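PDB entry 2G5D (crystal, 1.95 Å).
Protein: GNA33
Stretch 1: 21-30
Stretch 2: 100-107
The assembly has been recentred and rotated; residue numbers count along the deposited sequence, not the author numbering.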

# COMPACT_ATOMS: atom_id res chain seq x y z
N PRO A 21 26.57 23.90 2.57
CA PRO A 21 27.34 23.73 1.33
C PRO A 21 26.67 22.73 0.39
O PRO A 21 26.73 21.51 0.61
CB PRO A 21 28.71 23.22 1.82
CG PRO A 21 28.49 22.77 3.24
CD PRO A 21 27.37 23.61 3.78
N ASP A 22 26.05 23.27 -0.66
CA ASP A 22 25.24 22.52 -1.61
C ASP A 22 25.96 21.34 -2.26
O ASP A 22 27.13 21.44 -2.63
CB ASP A 22 24.69 23.45 -2.69
CG ASP A 22 23.58 24.36 -2.17
OD1 ASP A 22 23.17 24.24 -0.99
OD2 ASP A 22 23.11 25.20 -2.96
N ARG A 23 25.24 20.24 -2.39
CA ARG A 23 25.76 19.02 -3.02
C ARG A 23 25.89 19.23 -4.53
O ARG A 23 25.21 20.07 -5.08
CB ARG A 23 24.85 17.83 -2.68
CG ARG A 23 24.78 17.50 -1.18
CD ARG A 23 25.97 16.65 -0.74
NE ARG A 23 25.99 16.43 0.71
CZ ARG A 23 25.91 15.24 1.31
NH1 ARG A 23 25.81 14.12 0.59
NH2 ARG A 23 25.95 15.16 2.64
N PRO A 24 26.80 18.50 -5.19
CA PRO A 24 26.84 18.62 -6.65
C PRO A 24 25.66 17.92 -7.33
O PRO A 24 25.15 16.93 -6.81
CB PRO A 24 28.17 17.96 -7.03
CG PRO A 24 28.47 17.02 -5.91
CD PRO A 24 27.85 17.59 -4.67
N ALA A 25 25.22 18.45 -8.47
CA ALA A 25 24.08 17.86 -9.15
C ALA A 25 24.41 16.64 -10.00
O ALA A 25 23.58 15.74 -10.14
CB ALA A 25 23.34 18.90 -9.97
N GLY A 26 25.59 16.58 -10.58
CA GLY A 26 25.81 15.46 -11.50
C GLY A 26 25.11 15.64 -12.84
O GLY A 26 24.19 16.44 -12.97
N ILE A 27 25.55 14.88 -13.83
CA ILE A 27 25.33 15.22 -15.23
C ILE A 27 24.13 14.49 -15.83
O ILE A 27 24.10 13.26 -15.83
CB ILE A 27 26.62 14.92 -16.03
CG1 ILE A 27 27.78 15.73 -15.45
CG2 ILE A 27 26.43 15.20 -17.55
CD1 ILE A 27 29.14 15.11 -15.67
N PRO A 28 23.12 15.23 -16.31
CA PRO A 28 21.93 14.57 -16.85
C PRO A 28 22.16 13.93 -18.22
O PRO A 28 22.90 14.47 -19.05
CB PRO A 28 20.89 15.70 -16.97
CG PRO A 28 21.59 16.96 -16.65
CD PRO A 28 23.03 16.71 -16.38
N ASP A 29 21.54 12.77 -18.44
CA ASP A 29 21.42 12.20 -19.77
C ASP A 29 20.64 13.21 -20.60
O ASP A 29 19.69 13.83 -20.10
CB ASP A 29 20.72 10.84 -19.70
CG ASP A 29 21.56 9.80 -18.97
OD1 ASP A 29 22.67 9.52 -19.44
OD2 ASP A 29 21.14 9.27 -17.94
N PRO A 30 21.09 13.45 -21.86
CA PRO A 30 20.44 14.52 -22.62
C PRO A 30 19.05 14.16 -23.16
O PRO A 30 18.67 12.98 -23.19
CB PRO A 30 21.44 14.80 -23.74
CG PRO A 30 22.24 13.54 -23.89
CD PRO A 30 22.20 12.81 -22.59
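Stretch 2, residues 100-107: ERYFTPWQ

Stretch 1 has no regular helix or strand. It is an extended segment. Residues 22-24 and 27-30 have phi between -55° and -98° with psi between 120° and 163°. Four prolines contribute to this form. The run is broken at Ala-25, where psi falls to -33°, and at Gly-26, where phi is positive at 76°. At the Gly-26 backbone angles a CB would be jammed against the carbonyl O of the preceding residue, which by itself calls for glycine.

Stretch 2 begins as the last part of a helix that starts earlier in the chain. From Phe-103 to Gln-107 it is a strand, which continues later in the chain. Phi and psi pass from -85° and -28° at Arg-101 to -123° and 154° at Phe-103.

The touching parts run in roughly the same direction. The line from CA of Asp-22 to CA of Asp-29 and the line from CA of Arg-101 to CA of Trp-106 differ by 31°. The backbones come near each other at two points. CA of Ala-25 is 5.0 Å from CA of Tyr-102, and CA of Pro-28 is 6.2 Å from CA of Thr-104. No backbone-to-backbone hydrogen bond joins the two stretches. The contact is modest, with 356 Å² buried over both sides.

Tyr-102 is the centre of the contact. Its CA-to-CB bond points sideways, but the end of the side chain comes nearer to stretch 1. With chi1 at -74° (m) and chi2 at 89°, the hydroxyl reaches the backbone of Arg-23. Tyr-102 OH donates a hydrogen bond to Arg-23 O at 2.6 Å. This is the only direct hydrogen bond between the stretches. Arg-23 O lies at the ring edge, near its plane, as does Pro-24 O, which is 3.6 Å from Tyr-102 CE2. The CA-to-CB bond of Arg-23 points sideways, and the end of the side chain leads away from stretch 2.

The hydroxyl also accepts a hydrogen bond from a water, whose O is 2.9 Å from Tyr-102 OH. The same water donates a weak hydrogen bond to Asp-22, with its O 2.7 Å from OD2. It thus links the two side chains.

Ala-25 covers one face of the tyrosine ring. Its CB is 4.3 Å from the centroid of the Tyr-102 ring and 25° off the ring normal, a CH-pi contact. The small methyl group also packs against the helix residue before the tyrosine, with Ala-25 CB 3.3 Å from Arg-101 O.

Farther along, Pro-28 and Thr-104 point toward the opposing stretches. Pro-28 CB is 3.1 Å from Thr-104 OG1, a close packing contact. That hydroxyl is hydrogen-bonded elsewhere in the structure. Asp-29 also points toward stretch 2. Its OD2 lies 3.4 Å from Trp-106 CZ2, at the indole edge and near the ring plane. Phe-103 points away, and Pro-105 is out of reach. The strand therefore meets stretch 1 through alternate residues, Thr-104 and Trp-106.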

# COMPACT_ATOMS: atom_id res chain seq x y z
N GLU A 100 14.32 20.52 -10.48
CA GLU A 100 14.87 20.87 -11.81
C GLU A 100 16.37 20.68 -11.96
O GLU A 100 16.86 20.23 -13.02
CB GLU A 100 14.51 22.30 -12.17
CG GLU A 100 13.04 22.44 -12.49
CD GLU A 100 12.64 23.86 -12.79
OE1 GLU A 100 11.54 24.05 -13.32
OE2 GLU A 100 13.43 24.78 -12.49
N ARG A 101 17.09 21.00 -10.89
CA ARG A 101 18.53 21.06 -10.87
C ARG A 101 19.18 19.71 -10.62
O ARG A 101 20.28 19.48 -11.09
CB ARG A 101 19.01 22.09 -9.84
CG ARG A 101 19.02 23.51 -10.42
CD ARG A 101 19.05 24.59 -9.38
NE ARG A 101 18.82 25.90 -10.00
CZ ARG A 101 19.32 27.04 -9.55
NH1 ARG A 101 20.08 27.07 -8.45
NH2 ARG A 101 19.04 28.18 -10.20
N TYR A 102 18.49 18.83 -9.90
CA TYR A 102 19.09 17.57 -9.42
C TYR A 102 18.53 16.29 -10.07
O TYR A 102 19.15 15.22 -9.97
CB TYR A 102 19.00 17.51 -7.89
CG TYR A 102 19.99 18.43 -7.16
CD1 TYR A 102 19.67 19.74 -6.85
CD2 TYR A 102 21.26 17.94 -6.79
CE1 TYR A 102 20.59 20.57 -6.18
CE2 TYR A 102 22.18 18.75 -6.12
CZ TYR A 102 21.85 20.07 -5.82
OH TYR A 102 22.77 20.87 -5.15
N PHE A 103 17.38 16.41 -10.72
CA PHE A 103 16.70 15.26 -11.33
C PHE A 103 16.47 15.48 -12.82
O PHE A 103 16.40 16.62 -13.31
CB PHE A 103 15.35 14.94 -10.64
CG PHE A 103 15.45 14.65 -9.15
CD1 PHE A 103 15.68 15.68 -8.24
CD2 PHE A 103 15.29 13.34 -8.67
CE1 PHE A 103 15.79 15.43 -6.88
CE2 PHE A 103 15.37 13.07 -7.30
CZ PHE A 103 15.61 14.13 -6.39
N THR A 104 16.38 14.35 -13.52
CA THR A 104 16.02 14.30 -14.93
C THR A 104 14.72 13.52 -15.08
O THR A 104 14.57 12.44 -14.49
CB THR A 104 17.16 13.63 -15.76
OG1 THR A 104 18.33 14.45 -15.70
CG2 THR A 104 16.75 13.41 -17.23
N PRO A 105 13.75 14.07 -15.86
CA PRO A 105 12.51 13.33 -16.09
C PRO A 105 12.61 12.29 -17.23
O PRO A 105 13.12 12.58 -18.33
CB PRO A 105 11.49 14.44 -16.47
CG PRO A 105 12.24 15.74 -16.40
CD PRO A 105 13.70 15.39 -16.51
N TRP A 106 12.14 11.09 -16.95
CA TRP A 106 12.08 10.00 -17.93
C TRP A 106 10.62 9.66 -18.17
O TRP A 106 9.98 9.07 -17.30
CB TRP A 106 12.80 8.74 -17.44
CG TRP A 106 14.27 8.93 -17.24
CD1 TRP A 106 14.87 9.54 -16.17
CD2 TRP A 106 15.32 8.53 -18.13
NE1 TRP A 106 16.23 9.51 -16.33
CE2 TRP A 106 16.54 8.90 -17.52
CE3 TRP A 106 15.36 7.86 -19.38
CZ2 TRP A 106 17.79 8.64 -18.11
CZ3 TRP A 106 16.61 7.60 -19.97
CH2 TRP A 106 17.80 8.00 -19.33
N GLN A 107 10.12 10.05 -19.34
CA GLN A 107 8.76 9.69 -19.76
C GLN A 107 8.67 8.17 -19.97
O GLN A 107 9.56 7.56 -20.57
CB GLN A 107 8.38 10.43 -21.03
CG GLN A 107 6.96 10.13 -21.44
CD GLN A 107 6.45 11.04 -22.53
OE1 GLN A 107 7.14 11.27 -23.53
NE2 GLN A 107 5.23 11.56 -22.36
O HOH W 1 22.00 23.65 -4.81